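Local coordinates for protein 2-methyl-3-hydroxypyridine-5-carboxylic acid oxygenase (Mesorhizobium loti, PDB 3ALJ) that probably catalyses the FAD-dependent oxygenation and ring opening of 2-methyl-3-hydroxypyridine-5-carboxylic acid, a step in vitamin B6 breakdown, at residues 129-134 with 138-143; 166-171 with 283-288; 33-38 with 149-154; 23-28 with 303-308. All blocks are in the same frame, centred on the assembly; numbering follows the deposited sequence.

Contact 1 of 4, residues 129-134 with 138-143. With FAD (flavin-adenine dinucleotide), chain B.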
# COMPACT_ATOMS: atom_id res chain seq x y z
N GLU A 129 -11.49 -0.09 -18.49
CA GLU A 129 -10.65 1.09 -18.13
C GLU A 129 -11.41 2.35 -18.15
O GLU A 129 -12.07 2.68 -19.19
CB GLU A 129 -9.44 1.20 -19.13
CG GLU A 129 -8.54 2.45 -18.84
CD GLU A 129 -7.50 2.70 -19.89
OE1 GLU A 129 -7.62 2.13 -21.01
OE2 GLU A 129 -6.60 3.47 -19.60
N ALA A 130 -11.37 3.15 -17.11
CA ALA A 130 -11.96 4.50 -17.08
C ALA A 130 -10.98 5.43 -17.75
O ALA A 130 -9.81 5.52 -17.41
CB ALA A 130 -12.19 5.03 -15.64
N VAL A 131 -11.44 6.11 -18.84
CA VAL A 131 -10.49 7.00 -19.58
C VAL A 131 -10.89 8.45 -19.37
O VAL A 131 -10.00 9.35 -19.51
CB VAL A 131 -10.38 6.65 -21.10
CG1 VAL A 131 -9.91 5.24 -21.29
CG2 VAL A 131 -11.68 6.88 -21.75
N ALA A 132 -12.13 8.71 -18.98
CA ALA A 132 -12.50 10.08 -18.69
C ALA A 132 -13.55 10.16 -17.65
O ALA A 132 -14.36 9.20 -17.48
CB ALA A 132 -12.91 10.84 -20.00
N ALA A 133 -13.61 11.24 -16.91
CA ALA A 133 -14.68 11.40 -15.90
C ALA A 133 -15.19 12.84 -15.95
O ALA A 133 -14.42 13.75 -16.26
CB ALA A 133 -14.14 11.10 -14.42
N ASP A 134 -16.44 13.02 -15.51
CA ASP A 134 -17.01 14.37 -15.55
C ASP A 134 -17.52 14.58 -14.12
O ASP A 134 -18.26 13.70 -13.61
CB ASP A 134 -18.17 14.39 -16.55
CG ASP A 134 -18.73 15.76 -16.78
OD1 ASP A 134 -18.90 16.57 -15.83
OD2 ASP A 134 -19.01 16.13 -17.93
N ARG A 138 -20.33 11.42 -14.41
CA ARG A 138 -20.23 10.55 -15.59
C ARG A 138 -18.81 9.99 -15.73
O ARG A 138 -17.81 10.60 -15.34
CB ARG A 138 -20.63 11.30 -16.90
CG ARG A 138 -22.16 11.62 -16.88
CD ARG A 138 -22.76 11.77 -18.29
NE ARG A 138 -22.07 12.82 -19.01
CZ ARG A 138 -22.51 14.07 -19.08
NH1 ARG A 138 -23.68 14.43 -18.50
NH2 ARG A 138 -21.79 14.97 -19.75
N LEU A 139 -18.74 8.74 -16.13
CA LEU A 139 -17.47 8.03 -16.28
C LEU A 139 -17.50 7.42 -17.68
O LEU A 139 -18.46 6.67 -17.99
CB LEU A 139 -17.42 6.88 -15.24
CG LEU A 139 -16.11 6.15 -15.13
CD1 LEU A 139 -15.07 7.15 -14.63
CD2 LEU A 139 -16.17 4.94 -14.14
N THR A 140 -16.50 7.73 -18.49
CA THR A 140 -16.42 7.07 -19.81
C THR A 140 -15.38 5.95 -19.83
O THR A 140 -14.20 6.20 -19.45
CB THR A 140 -16.04 8.15 -20.84
OG1 THR A 140 -17.07 9.12 -20.80
CG2 THR A 140 -16.07 7.50 -22.22
N LEU A 141 -15.74 4.76 -20.25
CA LEU A 141 -14.80 3.66 -20.37
C LEU A 141 -14.09 3.65 -21.73
O LEU A 141 -14.60 4.31 -22.68
CB LEU A 141 -15.59 2.39 -20.13
CG LEU A 141 -16.31 2.32 -18.77
CD1 LEU A 141 -16.98 0.93 -18.84
CD2 LEU A 141 -15.33 2.34 -17.62
N GLN A 142 -13.02 2.84 -21.87
CA GLN A 142 -12.28 2.80 -23.17
C GLN A 142 -13.16 2.26 -24.25
O GLN A 142 -12.91 2.55 -25.43
CB GLN A 142 -10.97 2.06 -22.93
CG GLN A 142 -10.95 0.51 -23.12
CD GLN A 142 -11.61 -0.33 -22.00
OE1 GLN A 142 -12.40 0.16 -21.25
NE2 GLN A 142 -11.25 -1.60 -21.93
N THR A 143 -14.21 1.57 -23.89
CA THR A 143 -15.13 0.98 -24.90
C THR A 143 -16.02 2.05 -25.46
O THR A 143 -16.81 1.76 -26.39
CB THR A 143 -16.07 -0.02 -24.15
OG1 THR A 143 -16.73 0.66 -23.06
CG2 THR A 143 -15.29 -1.20 -23.52
PA FAD B . -3.02 0.59 -7.10
O1A FAD B . -2.68 -0.45 -6.09
O2A FAD B . -2.02 1.03 -8.01
O5B FAD B . -4.27 0.03 -7.90
C5B FAD B . -4.86 0.78 -9.01
C4B FAD B . -5.59 -0.30 -9.77
O4B FAD B . -6.24 0.48 -10.83
C3B FAD B . -4.73 -1.28 -10.49
O3B FAD B . -5.22 -2.62 -10.34
C2B FAD B . -4.72 -0.74 -11.97
O2B FAD B . -4.53 -1.78 -12.95
C1B FAD B . -6.10 -0.20 -12.14
N9A FAD B . -6.19 0.90 -13.04
C8A FAD B . -5.25 1.85 -13.37
N7A FAD B . -5.76 2.78 -14.20
C5A FAD B . -7.08 2.41 -14.42
C6A FAD B . -8.12 3.02 -15.11
N6A FAD B . -7.91 4.18 -15.82
N1A FAD B . -9.30 2.39 -15.08
C2A FAD B . -9.51 1.24 -14.44
N3A FAD B . -8.54 0.60 -13.71
C4A FAD B . -7.34 1.24 -13.70
N1 FAD B . 1.83 0.52 1.28
C2 FAD B . 1.56 -0.01 2.46
O2 FAD B . 0.52 0.23 3.09
N3 FAD B . 2.49 -0.87 3.06
C4 FAD B . 3.67 -1.22 2.42
O4 FAD B . 4.41 -2.14 2.94
C4X FAD B . 3.93 -0.64 1.19
N5 FAD B . 5.19 -0.87 0.54
C5X FAD B . 5.46 -0.23 -0.65
C6 FAD B . 6.72 -0.36 -1.26
C7 FAD B . 6.98 0.23 -2.47
C7M FAD B . 8.38 0.05 -3.12
C8 FAD B . 6.02 1.01 -3.09
C8M FAD B . 6.28 1.72 -4.44
C9 FAD B . 4.76 1.15 -2.49
C9A FAD B . 4.48 0.56 -1.23
N10 FAD B . 3.19 0.73 -0.56
C10 FAD B . 2.97 0.17 0.64
C1' FAD B . 2.13 1.64 -1.22
C2' FAD B . 1.10 0.77 -1.93
O2' FAD B . 1.78 -0.08 -2.89
C3' FAD B . 0.15 1.66 -2.75
O3' FAD B . -0.02 2.91 -1.98
C4' FAD B . -1.20 1.11 -2.93
O4' FAD B . -1.05 -0.10 -3.73
C5' FAD B . -2.08 2.03 -3.72
O5' FAD B . -3.35 1.41 -3.88
P FAD B . -4.32 2.05 -4.95
O1P FAD B . -5.51 1.19 -4.95
O2P FAD B . -4.49 3.53 -4.75
O3P FAD B . -3.52 1.92 -6.35

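Contact 2 of 4, residues 166-171 with 283-288. With FAD (flavin-adenine dinucleotide), chain B.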
# COMPACT_ATOMS: atom_id res chain seq x y z
N ILE A 166 -9.92 15.26 -15.93
CA ILE A 166 -10.53 16.44 -15.36
C ILE A 166 -9.49 17.53 -15.20
O ILE A 166 -9.83 18.75 -15.46
CB ILE A 166 -11.17 16.07 -13.96
CG1 ILE A 166 -12.33 15.16 -14.21
CG2 ILE A 166 -11.56 17.36 -13.14
CD1 ILE A 166 -12.92 14.50 -12.95
N GLY A 167 -8.28 17.21 -14.76
CA GLY A 167 -7.27 18.22 -14.61
C GLY A 167 -7.15 18.64 -13.20
O GLY A 167 -8.02 19.41 -12.70
N PHE A 168 -6.16 18.07 -12.48
CA PHE A 168 -5.90 18.55 -11.12
C PHE A 168 -4.50 19.00 -11.00
O PHE A 168 -3.52 18.34 -11.52
CB PHE A 168 -6.03 17.32 -10.13
CG PHE A 168 -7.39 16.98 -9.80
CD1 PHE A 168 -8.16 16.26 -10.75
CD2 PHE A 168 -7.96 17.30 -8.53
CE1 PHE A 168 -9.53 15.85 -10.43
CE2 PHE A 168 -9.28 16.91 -8.19
CZ PHE A 168 -10.11 16.21 -9.15
N LYS A 169 -4.30 20.19 -10.46
CA LYS A 169 -2.97 20.75 -10.28
C LYS A 169 -2.24 19.75 -9.32
O LYS A 169 -2.75 19.37 -8.27
CB LYS A 169 -3.13 22.17 -9.60
CG LYS A 169 -1.84 22.88 -9.33
CD LYS A 169 -2.26 24.32 -8.77
CE LYS A 169 -1.06 25.14 -8.19
NZ LYS A 169 -0.54 24.55 -6.89
N GLN A 170 -1.02 19.50 -9.67
CA GLN A 170 -0.29 18.35 -9.00
C GLN A 170 1.21 18.50 -9.17
O GLN A 170 1.71 19.11 -10.15
CB GLN A 170 -0.74 17.06 -9.67
CG GLN A 170 -0.34 16.98 -11.17
CD GLN A 170 -0.92 15.78 -11.91
OE1 GLN A 170 -0.21 14.84 -12.19
NE2 GLN A 170 -2.19 15.80 -12.09
N ASP A 171 1.91 17.83 -8.26
CA ASP A 171 3.32 17.45 -8.51
C ASP A 171 3.47 15.93 -8.49
O ASP A 171 2.96 15.31 -7.51
CB ASP A 171 4.30 18.06 -7.51
CG ASP A 171 4.45 19.57 -7.68
OD1 ASP A 171 4.72 20.08 -8.84
OD2 ASP A 171 4.34 20.28 -6.64
N VAL A 283 -16.92 13.59 -8.12
CA VAL A 283 -15.70 12.72 -8.28
C VAL A 283 -14.81 12.88 -7.06
O VAL A 283 -14.44 13.97 -6.64
CB VAL A 283 -14.93 13.21 -9.51
CG1 VAL A 283 -13.58 12.44 -9.61
CG2 VAL A 283 -15.79 12.94 -10.82
N ALA A 284 -14.39 11.71 -6.49
CA ALA A 284 -13.37 11.69 -5.40
C ALA A 284 -12.23 10.86 -5.87
O ALA A 284 -12.41 9.72 -6.39
CB ALA A 284 -13.93 11.06 -4.19
N LEU A 285 -11.05 11.41 -5.66
CA LEU A 285 -9.76 10.67 -5.97
C LEU A 285 -9.26 10.03 -4.67
O LEU A 285 -9.12 10.72 -3.66
CB LEU A 285 -8.70 11.66 -6.45
CG LEU A 285 -9.20 12.43 -7.72
CD1 LEU A 285 -8.05 13.36 -8.14
CD2 LEU A 285 -9.59 11.50 -8.90
N VAL A 286 -8.95 8.74 -4.72
CA VAL A 286 -8.60 7.93 -3.48
C VAL A 286 -7.33 7.19 -3.75
O VAL A 286 -7.24 6.55 -4.82
CB VAL A 286 -9.71 6.91 -3.09
CG1 VAL A 286 -11.08 7.71 -2.78
CG2 VAL A 286 -9.82 5.62 -4.01
N GLY A 287 -6.40 7.12 -2.82
CA GLY A 287 -5.27 6.23 -3.00
C GLY A 287 -4.15 6.90 -3.76
O GLY A 287 -3.98 8.12 -3.65
N ASP A 288 -3.36 6.09 -4.47
CA ASP A 288 -2.21 6.65 -5.16
C ASP A 288 -2.64 7.70 -6.28
O ASP A 288 -1.77 8.50 -6.70
CB ASP A 288 -1.45 5.52 -5.88
CG ASP A 288 -0.46 4.77 -4.95
OD1 ASP A 288 -0.47 5.02 -3.74
OD2 ASP A 288 0.29 3.96 -5.53
PA FAD B . -3.02 0.59 -7.10
O1A FAD B . -2.68 -0.45 -6.09
O2A FAD B . -2.02 1.03 -8.01
O5B FAD B . -4.27 0.03 -7.90
C5B FAD B . -4.86 0.78 -9.01
C4B FAD B . -5.59 -0.30 -9.77
O4B FAD B . -6.24 0.48 -10.83
C3B FAD B . -4.73 -1.28 -10.49
O3B FAD B . -5.22 -2.62 -10.34
C2B FAD B . -4.72 -0.74 -11.97
O2B FAD B . -4.53 -1.78 -12.95
C1B FAD B . -6.10 -0.20 -12.14
N9A FAD B . -6.19 0.90 -13.04
C8A FAD B . -5.25 1.85 -13.37
N7A FAD B . -5.76 2.78 -14.20
C5A FAD B . -7.08 2.41 -14.42
C6A FAD B . -8.12 3.02 -15.11
N6A FAD B . -7.91 4.18 -15.82
N1A FAD B . -9.30 2.39 -15.08
C2A FAD B . -9.51 1.24 -14.44
N3A FAD B . -8.54 0.60 -13.71
C4A FAD B . -7.34 1.24 -13.70
N1 FAD B . 1.83 0.52 1.28
C2 FAD B . 1.56 -0.01 2.46
O2 FAD B . 0.52 0.23 3.09
N3 FAD B . 2.49 -0.87 3.06
C4 FAD B . 3.67 -1.22 2.42
O4 FAD B . 4.41 -2.14 2.94
C4X FAD B . 3.93 -0.64 1.19
N5 FAD B . 5.19 -0.87 0.54
C5X FAD B . 5.46 -0.23 -0.65
C6 FAD B . 6.72 -0.36 -1.26
C7 FAD B . 6.98 0.23 -2.47
C7M FAD B . 8.38 0.05 -3.12
C8 FAD B . 6.02 1.01 -3.09
C8M FAD B . 6.28 1.72 -4.44
C9 FAD B . 4.76 1.15 -2.49
C9A FAD B . 4.48 0.56 -1.23
N10 FAD B . 3.19 0.73 -0.56
C10 FAD B . 2.97 0.17 0.64
C1' FAD B . 2.13 1.64 -1.22
C2' FAD B . 1.10 0.77 -1.93
O2' FAD B . 1.78 -0.08 -2.89
C3' FAD B . 0.15 1.66 -2.75
O3' FAD B . -0.02 2.91 -1.98
C4' FAD B . -1.20 1.11 -2.93
O4' FAD B . -1.05 -0.10 -3.73
C5' FAD B . -2.08 2.03 -3.72
O5' FAD B . -3.35 1.41 -3.88
P FAD B . -4.32 2.05 -4.95
O1P FAD B . -5.51 1.19 -4.95
O2P FAD B . -4.49 3.53 -4.75
O3P FAD B . -3.52 1.92 -6.35

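Contact 3 of 4, residues 33-38 with 149-154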
# COMPACT_ATOMS: atom_id res chain seq x y z
N ASN A 33 -22.99 -0.11 2.92
CA ASN A 33 -23.93 0.95 3.24
C ASN A 33 -25.14 1.03 2.28
O ASN A 33 -25.91 2.02 2.38
CB ASN A 33 -23.17 2.26 3.21
CG ASN A 33 -22.23 2.42 4.44
OD1 ASN A 33 -21.38 3.38 4.52
ND2 ASN A 33 -22.48 1.59 5.44
N GLY A 34 -25.28 0.08 1.39
CA GLY A 34 -26.52 0.04 0.54
C GLY A 34 -26.34 0.74 -0.81
O GLY A 34 -27.29 0.78 -1.59
N TRP A 35 -25.13 1.19 -1.16
CA TRP A 35 -24.91 1.70 -2.55
C TRP A 35 -24.99 0.56 -3.54
O TRP A 35 -24.58 -0.57 -3.32
CB TRP A 35 -23.53 2.37 -2.66
CG TRP A 35 -23.39 3.64 -1.95
CD1 TRP A 35 -23.21 3.90 -0.57
CD2 TRP A 35 -23.36 4.90 -2.59
NE1 TRP A 35 -23.10 5.20 -0.37
CE2 TRP A 35 -23.18 5.89 -1.59
CE3 TRP A 35 -23.44 5.32 -3.94
CZ2 TRP A 35 -23.06 7.30 -1.84
CZ3 TRP A 35 -23.34 6.72 -4.16
CH2 TRP A 35 -23.18 7.68 -3.15
N ASP A 36 -25.47 0.97 -4.76
CA ASP A 36 -25.33 0.11 -5.90
C ASP A 36 -23.92 0.41 -6.47
O ASP A 36 -23.81 1.46 -7.09
CB ASP A 36 -26.46 0.40 -6.93
CG ASP A 36 -26.29 -0.47 -8.21
OD1 ASP A 36 -25.37 -1.30 -8.35
OD2 ASP A 36 -27.28 -0.46 -9.06
N VAL A 37 -22.97 -0.47 -6.30
CA VAL A 37 -21.58 -0.19 -6.71
C VAL A 37 -21.09 -1.09 -7.79
O VAL A 37 -21.20 -2.34 -7.73
CB VAL A 37 -20.60 -0.61 -5.53
CG1 VAL A 37 -19.17 -0.09 -5.88
CG2 VAL A 37 -21.00 -0.12 -4.30
N ARG A 38 -20.48 -0.46 -8.82
CA ARG A 38 -19.86 -1.23 -9.86
C ARG A 38 -18.38 -0.81 -9.91
O ARG A 38 -18.08 0.42 -9.69
CB ARG A 38 -20.50 -0.87 -11.22
CG ARG A 38 -22.05 -1.26 -11.20
CD ARG A 38 -22.86 0.00 -10.98
NE ARG A 38 -24.31 -0.28 -10.86
CZ ARG A 38 -25.10 -0.48 -11.92
NH1 ARG A 38 -26.39 -0.66 -11.69
NH2 ARG A 38 -24.62 -0.42 -13.20
N ALA A 149 -23.62 8.19 -12.65
CA ALA A 149 -23.61 7.75 -11.28
C ALA A 149 -23.85 8.93 -10.36
O ALA A 149 -23.54 10.08 -10.71
CB ALA A 149 -22.26 7.03 -10.97
N ASP A 150 -24.20 8.61 -9.10
CA ASP A 150 -24.20 9.67 -8.07
C ASP A 150 -22.84 9.95 -7.46
O ASP A 150 -22.61 10.98 -6.86
CB ASP A 150 -25.13 9.21 -6.95
CG ASP A 150 -26.57 8.82 -7.51
OD1 ASP A 150 -27.21 9.79 -8.06
OD2 ASP A 150 -27.02 7.68 -7.53
N LEU A 151 -21.90 9.00 -7.67
CA LEU A 151 -20.49 9.19 -7.14
C LEU A 151 -19.61 8.44 -8.09
O LEU A 151 -19.93 7.34 -8.55
CB LEU A 151 -20.42 8.50 -5.74
CG LEU A 151 -18.99 8.35 -5.14
CD1 LEU A 151 -18.48 9.73 -4.71
CD2 LEU A 151 -19.08 7.32 -4.03
N ILE A 152 -18.52 9.12 -8.38
CA ILE A 152 -17.43 8.50 -9.19
C ILE A 152 -16.17 8.42 -8.32
O ILE A 152 -15.76 9.47 -7.78
CB ILE A 152 -17.11 9.33 -10.42
CG1 ILE A 152 -18.40 9.49 -11.29
CG2 ILE A 152 -15.92 8.73 -11.20
CD1 ILE A 152 -18.03 10.15 -12.56
N VAL A 153 -15.57 7.24 -8.12
CA VAL A 153 -14.37 7.09 -7.34
C VAL A 153 -13.19 6.85 -8.30
O VAL A 153 -13.14 5.81 -8.95
CB VAL A 153 -14.53 5.94 -6.35
CG1 VAL A 153 -13.24 5.80 -5.51
CG2 VAL A 153 -15.74 6.25 -5.32
N GLY A 154 -12.26 7.78 -8.27
CA GLY A 154 -11.00 7.61 -9.04
C GLY A 154 -9.99 6.93 -8.14
O GLY A 154 -9.29 7.57 -7.41

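Contact 4 of 4, residues 23-28 with 303-308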
# COMPACT_ATOMS: atom_id res chain seq x y z
N GLY A 23 -9.69 0.99 -4.44
CA GLY A 23 -11.00 0.80 -5.08
C GLY A 23 -11.83 -0.31 -4.51
O GLY A 23 -13.06 -0.16 -4.35
N LEU A 24 -11.13 -1.38 -4.15
CA LEU A 24 -11.86 -2.49 -3.51
C LEU A 24 -12.37 -2.08 -2.12
O LEU A 24 -13.48 -2.48 -1.74
CB LEU A 24 -10.95 -3.70 -3.40
CG LEU A 24 -10.64 -4.42 -4.73
CD1 LEU A 24 -9.47 -5.43 -4.53
CD2 LEU A 24 -11.87 -5.17 -5.19
N THR A 25 -11.57 -1.32 -1.35
CA THR A 25 -12.04 -0.84 -0.07
C THR A 25 -13.22 0.05 -0.25
O THR A 25 -14.25 -0.11 0.45
CB THR A 25 -10.89 -0.06 0.62
OG1 THR A 25 -9.84 -0.97 1.01
CG2 THR A 25 -11.44 0.63 1.93
N ALA A 26 -13.16 1.02 -1.20
CA ALA A 26 -14.31 1.89 -1.42
C ALA A 26 -15.52 1.10 -1.85
O ALA A 26 -16.66 1.34 -1.31
CB ALA A 26 -13.95 2.98 -2.53
N ALA A 27 -15.35 0.15 -2.75
CA ALA A 27 -16.49 -0.63 -3.19
C ALA A 27 -17.18 -1.44 -2.09
O ALA A 27 -18.39 -1.44 -2.01
CB ALA A 27 -16.12 -1.50 -4.37
N ILE A 28 -16.40 -2.08 -1.25
CA ILE A 28 -16.97 -2.89 -0.17
C ILE A 28 -17.68 -1.98 0.81
O ILE A 28 -18.79 -2.29 1.21
CB ILE A 28 -15.85 -3.66 0.50
CG1 ILE A 28 -15.35 -4.78 -0.36
CG2 ILE A 28 -16.37 -4.22 1.85
CD1 ILE A 28 -13.95 -5.34 0.10
N CYS A 303 -2.96 4.49 4.13
CA CYS A 303 -3.68 5.75 3.89
C CYS A 303 -4.70 5.60 2.76
O CYS A 303 -5.84 6.09 2.90
CB CYS A 303 -2.69 6.85 3.51
SG CYS A 303 -1.71 7.40 4.95
N ALA A 304 -4.43 4.82 1.72
CA ALA A 304 -5.40 4.63 0.66
C ALA A 304 -6.66 3.96 1.23
O ALA A 304 -7.78 4.39 0.90
CB ALA A 304 -4.85 3.72 -0.46
N MET A 305 -6.49 2.96 2.08
CA MET A 305 -7.61 2.22 2.64
C MET A 305 -8.35 3.06 3.66
O MET A 305 -9.61 3.06 3.66
CB MET A 305 -7.07 0.92 3.24
CG MET A 305 -6.65 -0.03 2.11
SD MET A 305 -5.88 -1.58 2.81
CE MET A 305 -7.37 -2.39 3.47
N VAL A 306 -7.64 3.72 4.57
CA VAL A 306 -8.33 4.69 5.54
C VAL A 306 -9.12 5.71 4.76
O VAL A 306 -10.25 5.99 5.12
CB VAL A 306 -7.30 5.34 6.46
CG1 VAL A 306 -7.89 6.55 7.20
CG2 VAL A 306 -6.87 4.28 7.53
N ASN A 307 -8.54 6.30 3.72
CA ASN A 307 -9.29 7.35 2.95
C ASN A 307 -10.45 6.81 2.21
O ASN A 307 -11.52 7.45 2.26
CB ASN A 307 -8.29 8.10 2.07
CG ASN A 307 -7.23 8.85 2.84
OD1 ASN A 307 -6.11 9.19 2.27
ND2 ASN A 307 -7.48 9.11 4.02
N ALA A 308 -10.35 5.60 1.66
CA ALA A 308 -11.49 5.05 0.97
C ALA A 308 -12.60 4.72 1.95
O ALA A 308 -13.82 4.95 1.71
CB ALA A 308 -11.05 3.83 0.20

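Contact 1 of 4, residues 129-134 with 138-143
Arg-138 and Asp-134 pair at the turn end of a beta hairpin. Their side chains lie alongside each other on the face that also carries Ala-132 and Thr-140. Asp-134 OD2 is 3.5 Å from Arg-138 NH2. The oxygen sits well out of the guanidinium plane, so the link is charge attraction without a directed N-H. Asp-134 OD1 takes the backbone N of Val-136 instead. Leu-139 turns to the other face with Ala-133. Its CG lies anti to the backbone N (chi1 -173°), and CD1 comes back over the neighbouring strand to meet Ala-130 CB at 3.7 Å. Thr-140 N donates to Ala-132 O over 2.8 Å. Thr-140 O accepts twice, from Val-131 N at 2.8 Å and from Ala-132 N at 3.3 Å. This is a classic beta bulge. Past it, Leu-141 CD2 packs against the Glu-129 carbonyl. Gln-142 closes the open end. Its N donates to Glu-129 O, and its bent side chain brings OE1 back to Glu-129 N at 2.9 Å; that N-H comes from above the amide carbonyl plane. Glu-129 OE2 forms a salt bridge with Lys-161, while its CG rests beside FAD N6A. An alanine at Glu-129 would remove this arm, which is likely to leave Lys-161 without its carboxylate and open a gap beside the adenine. Ala-130 N donates to FAD N1A at 3.0 Å, and FAD N6A donates to Ala-130 O at 2.8 Å. Backbone N-H and C=O thus match an acceptor and a donor of the adenine, and these bonds need no side chain from Ala-130.

Contact 2 of 4, residues 166-171 with 283-288
Ile-166 and Val-283 meet methyl to methyl. Ile-166 ends helix 161-166 and reaches out along CG1, and its CD1 lies 3.9 Å from Val-283 CG2. The two side chains approach tip to tip, and CD1 also sits close to Val-283 CG1. Gly-167 then turns the chain with positive phi, at backbone angles that call for glycine. Its O accepts a bond from Arg-280. Phe-168 follows and carries the main contact. Its CG stands beside the backbone N (chi1 -79°), which sends the ring toward strand 283-285. Leu-285 comes from the opposite direction and sets CD1 over the middle of one ring face. The methyl is 3.6 Å from the ring centroid and only 9° off the normal, a well-centred CH-pi contact. The ring also makes a cation-pi contact with Arg-280. Gln-170 folds its amide back, and NE2 donates to Phe-168 O at 2.9 Å with an angle of 170° at the hydrogen. NE2 also bonds Asp-164 OD1, so the amide ties the loop back to the helix. Beyond the apolar contact, segment 283-288 runs on to the cofactor. Gly-287 passes close to the phosphate, its CA 3.3 Å from FAD O2P. Asp-288 N donates to FAD O2P at 2.8 Å, and FAD O3' donates to Asp-288 OD1 at 2.8 Å. The Gly-Asp pair is consistent with the GD motif of flavin hydroxylases. The chemistry divides along the segment: methyls and an aromatic face pack against the strand, while Asp-288, beyond it, bonds the pyrophosphate and the ribityl chain.

Contact 3 of 4, residues 33-38 with 149-154
Trp-35 and Leu-151 pack on one side of the Rossmann-type sheet of the FAD domain. They reach past strand 13-17, which lies between strands 36-40 and 151-154. The far rim of the indole does the touching. Trp-35 CZ3 is 3.8 Å from Leu-151 CB, and CH2 lies almost as close. Leu-151 crosses the tryptophan at about a right angle and holds CD2 over one ring face, toward its rim. Its CG is anti to the backbone N (chi1 169°), and this carries the branch over the ring. Asp-150 adds its CB at 4.1 Å from Trp-35 CZ3, while its carboxylate looks elsewhere: OD2 accepts from Arg-13 N on the middle strand. No hydrogen bond joins the two segments.

The next shell sets the indole in place. Leu-30 of helix 21-32 touches both Trp-35 and Leu-151. That helix ends in a Schellman motif, with Gly-34 at positive phi and Trp-35 N bonded to Leu-30 O. The turn leads directly into strand 36-40. There, on a side away from the indole, Arg-38 grips Asp-36 side-on with two nitrogens: NE meets OD1 at 2.9 Å, and NH1 meets OD2 at 2.8 Å.

Contact 4 of 4, residues 23-28 with 303-308
Thr-25 and Ala-308 form the tight part of this buried helix pair. Thr-25 CG2 lies 3.7 Å from Ala-308 CB and 3.5 Å from Met-305 O, so the methyl sits against the other backbone. Ala-26 lies just beyond: its N is 3.8 Å from Ala-308 CB, and the two CB atoms are 4.1 Å apart. With such small side chains the short helix segments approach to 8.4 Å between axes, at a crossing angle of -23°.

The Met-305 side is thinner, though no part of the contact faces solvent: all four touching residues are buried. The methionine side chain crosses Thr-25 at about a right angle and bends at chi3 (73°). CG lies 3.5 Å from Thr-25 OG1, and CE also flanks that oxygen, without a hydrogen bond. OG1 is satisfied instead by Phe-21 O, one turn back in its own helix. A glycine in place of Thr-25 would remove both branches, which would probably open a gap between Met-305 and Ala-308 and leave the methionine chain freer to turn. Gly-23 belongs to a GxGxxG pattern, and helix 21-32 is consistent with the first helix of a Rossmann-type beta-alpha-beta unit, its start beside the FAD.

All four contacts lie in the FAD-binding part of the chain. Contact 4 joins the most distant segments, and the others fall between them. Contact 1 falls between the two segments of contact 3, which closes before contact 2 opens. Strands 36-40, 151-154 and 283-285 belong to one mixed sheet. In it Ala-284 probably bonds Ile-152 and Gly-154, linking contacts 2 and 3, whose centres are 18 Å apart. Contact 1 is a hairpin in a separate small antiparallel sheet that packs on Ile-152 and Ile-166. Helix 21-32 runs from contact 4 into contact 3, and Ala-27 meets Val-37. Contacts 1 and 2 both touch FAD, one at the adenine and the other at the phosphate and ribityl chain.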